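Iron-binding protein (Staphylococcus epidermidis, PDB 4M7O) probably binds an iron compound outside the cell membrane as the solute-binding component of an uptake system. Local coordinates at residues L28-T33 against V257-P262; Q114-T119 against D179-D184. One frame throughout, in Å; residues are numbered along the deposited sequence.

In the fold
Strand 25-27 of the five-stranded parallel sheet opens the fold and runs into 28-33, the start of helix 30-38. Contact 1 closes a very long loop, bringing residues 257-262, which join helix 254-257 to helix 264-275, back against that start. Contact 2 is nested inside it: the chain leaves strand 106-110, enters helix 116-129 through 114-119, and meets 179-184 at the head of helix 181-188, which follows strand 174-176 of the mixed sheet. The centres of the two contacts are about 13 Å apart, yet their residues touch, Pro260 O being 3.6 Å from Thr119 CG2. Together they join the parallel-sheet and mixed-sheet halves along the middle of the molecule.

Contact 1. Residues L28-T33 against V257-P262; sequences LIPSNT and VSRPGP
Ser31, in the first turn of helix 30-38, packs with its CB against the side chain of Arg259 and the carbonyl and ring of Pro260. The CB lies 3.7 Å from Pro260 O and 3.9 Å from Arg259 CG, so a single methylene bridges two successive residues of the loop. The hydroxyl is turned between the backbone N and the carbonyl carbon (chi1 51°), which places OG beside the proline ring, 3.8 Å from Pro260 CG. Arg259 contributes the second patch. Its CG is anti to the backbone N (chi1 -179°), and the chain stays extended until it bends at chi3 (-65°). The guanidinium then presents one face to Pro30: CB stands 3.5 Å above the plane, displaced toward the rim, with NH1 as its nearest atom. This is aliphatic packing on a flat cation, with no hydrogen bond between the two segments.

The loop is shaped locally. Pro260 is the centre of an inverse gamma turn, in which Gly261 N donates to Arg259 O at 2.7 Å, and the CA atoms nearest each other across the contact are those of Ser31 and Gly261, 4.7 Å apart. In the fold, the contact sets the first turn of a helix that follows a strand of the parallel sheet against the connection between helices 254-257 and 264-275.

The polar end of Arg259 is held elsewhere, NH2 by a salt bridge to Glu256 and NH1 by salt bridges to Glu34 and Asp53. With three carboxylates around it, the guanidinium is probably anchored by charge, while the contact with 28-33 itself rests on van der Waals packing.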
ATOM      1  N   LEU A  28      -5.826  13.582   2.628  1.00 27.95           N
ATOM      2  CA  LEU A  28      -6.239  13.267   1.258  1.00 25.51           C
ATOM      3  C   LEU A  28      -5.967  11.844   0.773  1.00 25.51           C
ATOM      4  O   LEU A  28      -6.216  11.527  -0.402  1.00 24.77           O
ATOM      5  CB  LEU A  28      -5.632  14.271   0.270  1.00 26.65           C
ATOM      6  CG  LEU A  28      -6.196  15.690   0.413  1.00 31.52           C
ATOM      7  CD1 LEU A  28      -5.734  16.598  -0.742  1.00 31.56           C
ATOM      8  CD2 LEU A  28      -7.708  15.641   0.496  1.00 25.42           C
ATOM      9  N   ILE A  29      -5.463  10.984   1.655  1.00 24.50           N
ATOM     10  CA  ILE A  29      -5.258   9.587   1.282  1.00 26.38           C
ATOM     11  C   ILE A  29      -5.488   8.728   2.525  1.00 27.97           C
ATOM     12  O   ILE A  29      -5.162   9.152   3.634  1.00 28.51           O
ATOM     13  CB  ILE A  29      -3.850   9.376   0.619  1.00 28.06           C
ATOM     14  CG1 ILE A  29      -3.822   8.105  -0.260  1.00 28.22           C
ATOM     15  CG2 ILE A  29      -2.744   9.355   1.677  1.00 26.89           C
ATOM     16  CD1 ILE A  29      -2.777   8.129  -1.369  1.00 40.32           C
ATOM     17  N   PRO A  30      -6.108   7.546   2.363  1.00 28.95           N
ATOM     18  CA  PRO A  30      -6.490   6.825   3.585  1.00 28.97           C
ATOM     19  C   PRO A  30      -5.327   6.490   4.522  1.00 30.56           C
ATOM     20  O   PRO A  30      -5.529   6.618   5.720  1.00 29.63           O
ATOM     21  CB  PRO A  30      -7.164   5.556   3.049  1.00 33.02           C
ATOM     22  CG  PRO A  30      -7.716   5.986   1.693  1.00 30.83           C
ATOM     23  CD  PRO A  30      -6.633   6.888   1.147  1.00 26.48           C
ATOM     24  N   SER A  31      -4.146   6.120   4.022  1.00 30.05           N
ATOM     25  CA  SER A  31      -3.032   5.829   4.934  1.00 32.56           C
ATOM     26  C   SER A  31      -2.716   7.014   5.863  1.00 31.39           C
ATOM     27  O   SER A  31      -2.518   6.830   7.071  1.00 33.18           O
ATOM     28  CB  SER A  31      -1.780   5.368   4.181  1.00 27.45           C
ATOM     29  OG  SER A  31      -1.454   6.263   3.136  1.00 29.08           O
ATOM     30  N   ASN A  32      -2.682   8.221   5.302  1.00 24.35           N
ATOM     31  CA  ASN A  32      -2.531   9.444   6.093  1.00 28.76           C
ATOM     32  C   ASN A  32      -3.584   9.543   7.189  1.00 30.36           C
ATOM     33  O   ASN A  32      -3.268   9.820   8.353  1.00 29.58           O
ATOM     34  CB  ASN A  32      -2.613  10.685   5.194  1.00 32.73           C
ATOM     35  CG  ASN A  32      -1.326  10.936   4.428  1.00 32.57           C
ATOM     36  OD1 ASN A  32      -0.346  10.197   4.577  1.00 30.87           O
ATOM     37  ND2 ASN A  32      -1.318  11.988   3.604  1.00 29.91           N
ATOM     38  N   THR A  33      -4.837   9.307   6.822  1.00 29.13           N
ATOM     39  CA  THR A  33      -5.921   9.424   7.793  1.00 29.34           C
ATOM     40  C   THR A  33      -5.752   8.412   8.912  1.00 27.72           C
ATOM     41  O   THR A  33      -5.949   8.742  10.080  1.00 28.86           O
ATOM     42  CB  THR A  33      -7.272   9.224   7.139  1.00 30.67           C
ATOM     43  OG1 THR A  33      -7.446  10.199   6.093  1.00 29.76           O
ATOM     44  CG2 THR A  33      -8.403   9.388   8.166  1.00 30.73           C
ATOM     45  N   VAL A 257      -3.458  -4.523   0.596  1.00 30.89           N
ATOM     46  CA  VAL A 257      -2.393  -5.151   1.379  1.00 31.36           C
ATOM     47  C   VAL A 257      -1.136  -4.299   1.507  1.00 30.78           C
ATOM     48  O   VAL A 257      -0.426  -4.398   2.505  1.00 37.10           O
ATOM     49  CB  VAL A 257      -2.019  -6.564   0.876  1.00 38.05           C
ATOM     50  CG1 VAL A 257      -3.260  -7.381   0.717  1.00 40.75           C
ATOM     51  CG2 VAL A 257      -1.271  -6.472  -0.417  1.00 34.90           C
ATOM     52  N   SER A 258      -0.863  -3.456   0.515  1.00 28.85           N
ATOM     53  CA  SER A 258       0.342  -2.643   0.567  1.00 34.31           C
ATOM     54  C   SER A 258       0.057  -1.222   1.054  1.00 35.62           C
ATOM     55  O   SER A 258       0.891  -0.330   0.889  1.00 29.53           O
ATOM     56  CB  SER A 258       1.055  -2.618  -0.794  1.00 33.83           C
ATOM     57  OG  SER A 258       0.369  -1.821  -1.738  1.00 45.08           O
ATOM     58  N   ARG A 259      -1.110  -1.003   1.657  1.00 33.94           N
ATOM     59  CA  ARG A 259      -1.422   0.333   2.158  1.00 27.93           C
ATOM     60  C   ARG A 259      -0.416   0.708   3.240  1.00 30.77           C
ATOM     61  O   ARG A 259      -0.314   0.020   4.270  1.00 31.79           O
ATOM     62  CB  ARG A 259      -2.839   0.410   2.727  1.00 25.36           C
ATOM     63  CG  ARG A 259      -3.200   1.808   3.251  1.00 25.67           C
ATOM     64  CD  ARG A 259      -4.613   1.848   3.803  1.00 29.14           C
ATOM     65  NE  ARG A 259      -5.629   1.627   2.772  1.00 30.73           N
ATOM     66  CZ  ARG A 259      -6.935   1.832   2.960  1.00 43.56           C
ATOM     67  NH1 ARG A 259      -7.390   2.242   4.146  1.00 41.50           N
ATOM     68  NH2 ARG A 259      -7.789   1.623   1.967  1.00 41.41           N
ATOM     69  N   PRO A 260       0.340   1.799   3.017  1.00 29.60           N
ATOM     70  CA  PRO A 260       1.413   2.131   3.964  1.00 28.89           C
ATOM     71  C   PRO A 260       0.894   2.766   5.256  1.00 26.50           C
ATOM     72  O   PRO A 260       1.290   3.885   5.593  1.00 27.79           O
ATOM     73  CB  PRO A 260       2.278   3.124   3.175  1.00 29.04           C
ATOM     74  CG  PRO A 260       1.304   3.770   2.193  1.00 28.98           C
ATOM     75  CD  PRO A 260       0.378   2.647   1.807  1.00 31.10           C
ATOM     76  N   GLY A 261       0.033   2.051   5.980  1.00 24.53           N
ATOM     77  CA  GLY A 261      -0.497   2.552   7.235  1.00 23.69           C
ATOM     78  C   GLY A 261      -0.224   1.635   8.417  1.00 29.47           C
ATOM     79  O   GLY A 261       0.564   0.693   8.326  1.00 32.15           O
ATOM     80  N   PRO A 262      -0.882   1.905   9.546  1.00 31.02           N
ATOM     81  CA  PRO A 262      -0.661   1.147  10.778  1.00 35.36           C
ATOM     82  C   PRO A 262      -1.127  -0.303  10.695  1.00 39.49           C
ATOM     83  O   PRO A 262      -0.776  -1.077  11.583  1.00 35.17           O
ATOM     84  CB  PRO A 262      -1.520   1.900  11.800  1.00 29.38           C
ATOM     85  CG  PRO A 262      -1.637   3.292  11.229  1.00 27.43           C
ATOM     86  CD  PRO A 262      -1.772   3.054   9.767  1.00 27.85           C
TER

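Contact 2. Residues Q114-T119 against D179-D184; sequences QSIDET and DTFFND
Phe181 lays one face of its ring over the backbone of Ser115, whose N stands 3.9 Å above the plane and toward the rim. Thr119 reaches the same ring at its edge: OG1 is 3.4 Å from Phe181 CZ, and the two side chains cross at about a right angle. That hydroxyl donates to Ser115 O, which also accepts from Thr119 N on the opposite face of its carbonyl plane.

Two helix N-termini meet here, 116-129 and 181-188. Each has a side-chain N-cap, Ser115 OG accepting from Glu118 N and Thr180 OG1, also hydrogen-bonded to Gly177 O, from Asn183 N; each also gives a first-turn backbone N-H to a side chain of the other segment. Asp184 CG is anti to its backbone N (chi1 -175°); OD2 takes the N-H of Ile116 at 2.8 Å in a nearly straight bond (175°), met close to the C-O axis. The side chains of Ile116 and Asp184 cross at about a right angle, Ile116 CG1 lying 3.6 Å from Asp184 OD2. A water donates to OD2 as well, and Lys188 forms a salt bridge with OD1. In the other direction, Gln114 bends at chi2 (-60°), and its OE1 accepts from Phe181 N at 3.0 Å, the donor standing above the amide plane.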
ATOM      1  N   GLN A 114       7.735   2.354  -0.178  1.00 33.91           N
ATOM      2  CA  GLN A 114       7.798   1.110  -0.942  1.00 37.01           C
ATOM      3  C   GLN A 114       8.458  -0.031  -0.159  1.00 41.46           C
ATOM      4  O   GLN A 114       8.954  -0.983  -0.746  1.00 41.17           O
ATOM      5  CB  GLN A 114       8.503   1.332  -2.282  1.00 48.05           C
ATOM      6  CG  GLN A 114       7.631   2.028  -3.348  1.00 52.49           C
ATOM      7  CD  GLN A 114       6.360   1.241  -3.710  1.00 52.51           C
ATOM      8  OE1 GLN A 114       6.414   0.054  -4.099  1.00 41.60           O
ATOM      9  NE2 GLN A 114       5.208   1.908  -3.593  1.00 48.61           N
ATOM     10  N   SER A 115       8.449   0.081   1.168  1.00 42.65           N
ATOM     11  CA  SER A 115       8.912  -0.982   2.056  1.00 40.65           C
ATOM     12  C   SER A 115       8.293  -0.808   3.439  1.00 37.07           C
ATOM     13  O   SER A 115       7.664   0.201   3.721  1.00 37.28           O
ATOM     14  CB  SER A 115      10.425  -0.943   2.200  1.00 41.39           C
ATOM     15  OG  SER A 115      10.788   0.167   2.994  1.00 37.41           O
ATOM     16  N   ILE A 116       8.482  -1.790   4.310  1.00 42.77           N
ATOM     17  CA  ILE A 116       7.958  -1.688   5.664  1.00 39.40           C
ATOM     18  C   ILE A 116       8.710  -0.603   6.433  1.00 39.84           C
ATOM     19  O   ILE A 116       8.104   0.213   7.121  1.00 38.59           O
ATOM     20  CB  ILE A 116       8.053  -3.043   6.389  1.00 42.32           C
ATOM     21  CG1 ILE A 116       7.130  -4.059   5.712  1.00 42.18           C
ATOM     22  CG2 ILE A 116       7.710  -2.907   7.851  1.00 39.78           C
ATOM     23  CD1 ILE A 116       7.341  -5.488   6.184  1.00 41.73           C
ATOM     24  N   ASP A 117      10.034  -0.583   6.307  1.00 40.24           N
ATOM     25  CA  ASP A 117      10.833   0.426   6.997  1.00 42.94           C
ATOM     26  C   ASP A 117      10.518   1.860   6.549  1.00 42.51           C
ATOM     27  O   ASP A 117      10.603   2.792   7.346  1.00 38.95           O
ATOM     28  CB  ASP A 117      12.325   0.127   6.867  1.00 51.68           C
ATOM     29  CG  ASP A 117      12.795  -0.919   7.871  1.00 70.63           C
ATOM     30  OD1 ASP A 117      13.073  -0.536   9.030  1.00 74.55           O
ATOM     31  OD2 ASP A 117      12.875  -2.119   7.511  1.00 75.16           O
ATOM     32  N   GLU A 118      10.153   2.033   5.281  1.00 38.62           N
ATOM     33  CA  GLU A 118       9.834   3.350   4.767  1.00 37.21           C
ATOM     34  C   GLU A 118       8.478   3.775   5.300  1.00 36.97           C
ATOM     35  O   GLU A 118       8.216   4.956   5.486  1.00 39.95           O
ATOM     36  CB  GLU A 118       9.850   3.352   3.237  1.00 39.61           C
ATOM     37  CG  GLU A 118      11.248   3.455   2.627  1.00 44.02           C
ATOM     38  CD  GLU A 118      11.256   3.196   1.130  1.00 51.02           C
ATOM     39  OE1 GLU A 118      12.254   2.628   0.630  1.00 60.87           O
ATOM     40  OE2 GLU A 118      10.267   3.560   0.453  1.00 49.80           O
ATOM     41  N   THR A 119       7.613   2.795   5.549  1.00 36.95           N
ATOM     42  CA  THR A 119       6.320   3.070   6.155  1.00 30.46           C
ATOM     43  C   THR A 119       6.529   3.635   7.559  1.00 32.61           C
ATOM     44  O   THR A 119       5.909   4.638   7.928  1.00 36.05           O
ATOM     45  CB  THR A 119       5.457   1.804   6.217  1.00 33.76           C
ATOM     46  OG1 THR A 119       5.225   1.329   4.885  1.00 28.38           O
ATOM     47  CG2 THR A 119       4.121   2.089   6.900  1.00 30.05           C
ATOM     48  N   ASP A 179      12.896  -3.066  -5.084  1.00 47.32           N
ATOM     49  CA  ASP A 179      12.470  -1.693  -4.795  1.00 44.42           C
ATOM     50  C   ASP A 179      10.956  -1.533  -4.861  1.00 44.26           C
ATOM     51  O   ASP A 179      10.455  -0.456  -5.177  1.00 44.00           O
ATOM     52  CB  ASP A 179      13.132  -0.681  -5.739  1.00 47.77           C
ATOM     53  CG  ASP A 179      14.644  -0.680  -5.632  1.00 58.38           C
ATOM     54  OD1 ASP A 179      15.167  -1.092  -4.575  1.00 65.33           O
ATOM     55  OD2 ASP A 179      15.306  -0.259  -6.605  1.00 60.40           O
ATOM     56  N   THR A 180      10.220  -2.596  -4.564  1.00 38.64           N
ATOM     57  CA  THR A 180       8.763  -2.487  -4.496  1.00 37.28           C
ATOM     58  C   THR A 180       8.272  -2.985  -3.156  1.00 39.17           C
ATOM     59  O   THR A 180       8.948  -3.774  -2.488  1.00 36.12           O
ATOM     60  CB  THR A 180       8.059  -3.300  -5.587  1.00 39.06           C
ATOM     61  OG1 THR A 180       8.389  -4.687  -5.420  1.00 33.67           O
ATOM     62  CG2 THR A 180       8.464  -2.811  -6.997  1.00 33.10           C
ATOM     63  N   PHE A 181       7.080  -2.537  -2.782  1.00 32.91           N
ATOM     64  CA  PHE A 181       6.484  -2.927  -1.521  1.00 32.71           C
ATOM     65  C   PHE A 181       6.228  -4.422  -1.516  1.00 34.24           C
ATOM     66  O   PHE A 181       6.533  -5.108  -0.540  1.00 35.89           O
ATOM     67  CB  PHE A 181       5.196  -2.138  -1.262  1.00 32.73           C
ATOM     68  CG  PHE A 181       4.962  -1.840   0.194  1.00 37.50           C
ATOM     69  CD1 PHE A 181       5.063  -2.839   1.141  1.00 43.06           C
ATOM     70  CD2 PHE A 181       4.686  -0.556   0.619  1.00 44.67           C
ATOM     71  CE1 PHE A 181       4.856  -2.576   2.486  1.00 45.78           C
ATOM     72  CE2 PHE A 181       4.486  -0.285   1.968  1.00 46.40           C
ATOM     73  CZ  PHE A 181       4.576  -1.303   2.900  1.00 38.78           C
ATOM     74  N   PHE A 182       5.695  -4.944  -2.612  1.00 34.42           N
ATOM     75  CA  PHE A 182       5.462  -6.382  -2.683  1.00 36.63           C
ATOM     76  C   PHE A 182       6.755  -7.169  -2.549  1.00 39.35           C
ATOM     77  O   PHE A 182       6.746  -8.271  -2.000  1.00 41.60           O
ATOM     78  CB  PHE A 182       4.732  -6.757  -3.969  1.00 34.95           C
ATOM     79  CG  PHE A 182       3.386  -6.104  -4.104  1.00 42.42           C
ATOM     80  CD1 PHE A 182       2.484  -6.140  -3.054  1.00 43.43           C
ATOM     81  CD2 PHE A 182       3.027  -5.440  -5.269  1.00 44.22           C
ATOM     82  CE1 PHE A 182       1.236  -5.522  -3.154  1.00 39.36           C
ATOM     83  CE2 PHE A 182       1.781  -4.823  -5.380  1.00 47.84           C
ATOM     84  CZ  PHE A 182       0.886  -4.871  -4.322  1.00 41.13           C
ATOM     85  N   ASN A 183       7.868  -6.622  -3.040  1.00 38.02           N
ATOM     86  CA  ASN A 183       9.129  -7.356  -2.943  1.00 38.81           C
ATOM     87  C   ASN A 183       9.654  -7.366  -1.522  1.00 39.87           C
ATOM     88  O   ASN A 183      10.178  -8.377  -1.066  1.00 36.61           O
ATOM     89  CB  ASN A 183      10.206  -6.831  -3.897  1.00 38.32           C
ATOM     90  CG  ASN A 183      11.514  -7.584  -3.757  1.00 42.02           C
ATOM     91  OD1 ASN A 183      11.671  -8.679  -4.301  1.00 41.96           O
ATOM     92  ND2 ASN A 183      12.460  -7.002  -3.021  1.00 39.93           N
ATOM     93  N   ASP A 184       9.504  -6.246  -0.820  1.00 39.36           N
ATOM     94  CA  ASP A 184       9.981  -6.183   0.556  1.00 42.92           C
ATOM     95  C   ASP A 184       9.186  -7.136   1.436  1.00 42.86           C
ATOM     96  O   ASP A 184       9.747  -7.780   2.332  1.00 45.58           O
ATOM     97  CB  ASP A 184       9.911  -4.765   1.116  1.00 39.18           C
ATOM     98  CG  ASP A 184      10.527  -4.663   2.501  1.00 45.71           C
ATOM     99  OD1 ASP A 184      11.632  -5.206   2.705  1.00 47.97           O
ATOM    100  OD2 ASP A 184       9.905  -4.052   3.393  1.00 40.89           O
TER
HETATM  101  O   HOH W   1       4.522  -2.796  -4.794  1.00 44.13           O
HETATM  102  O   HOH W   2      11.353  -3.158   5.309  1.00 43.44           O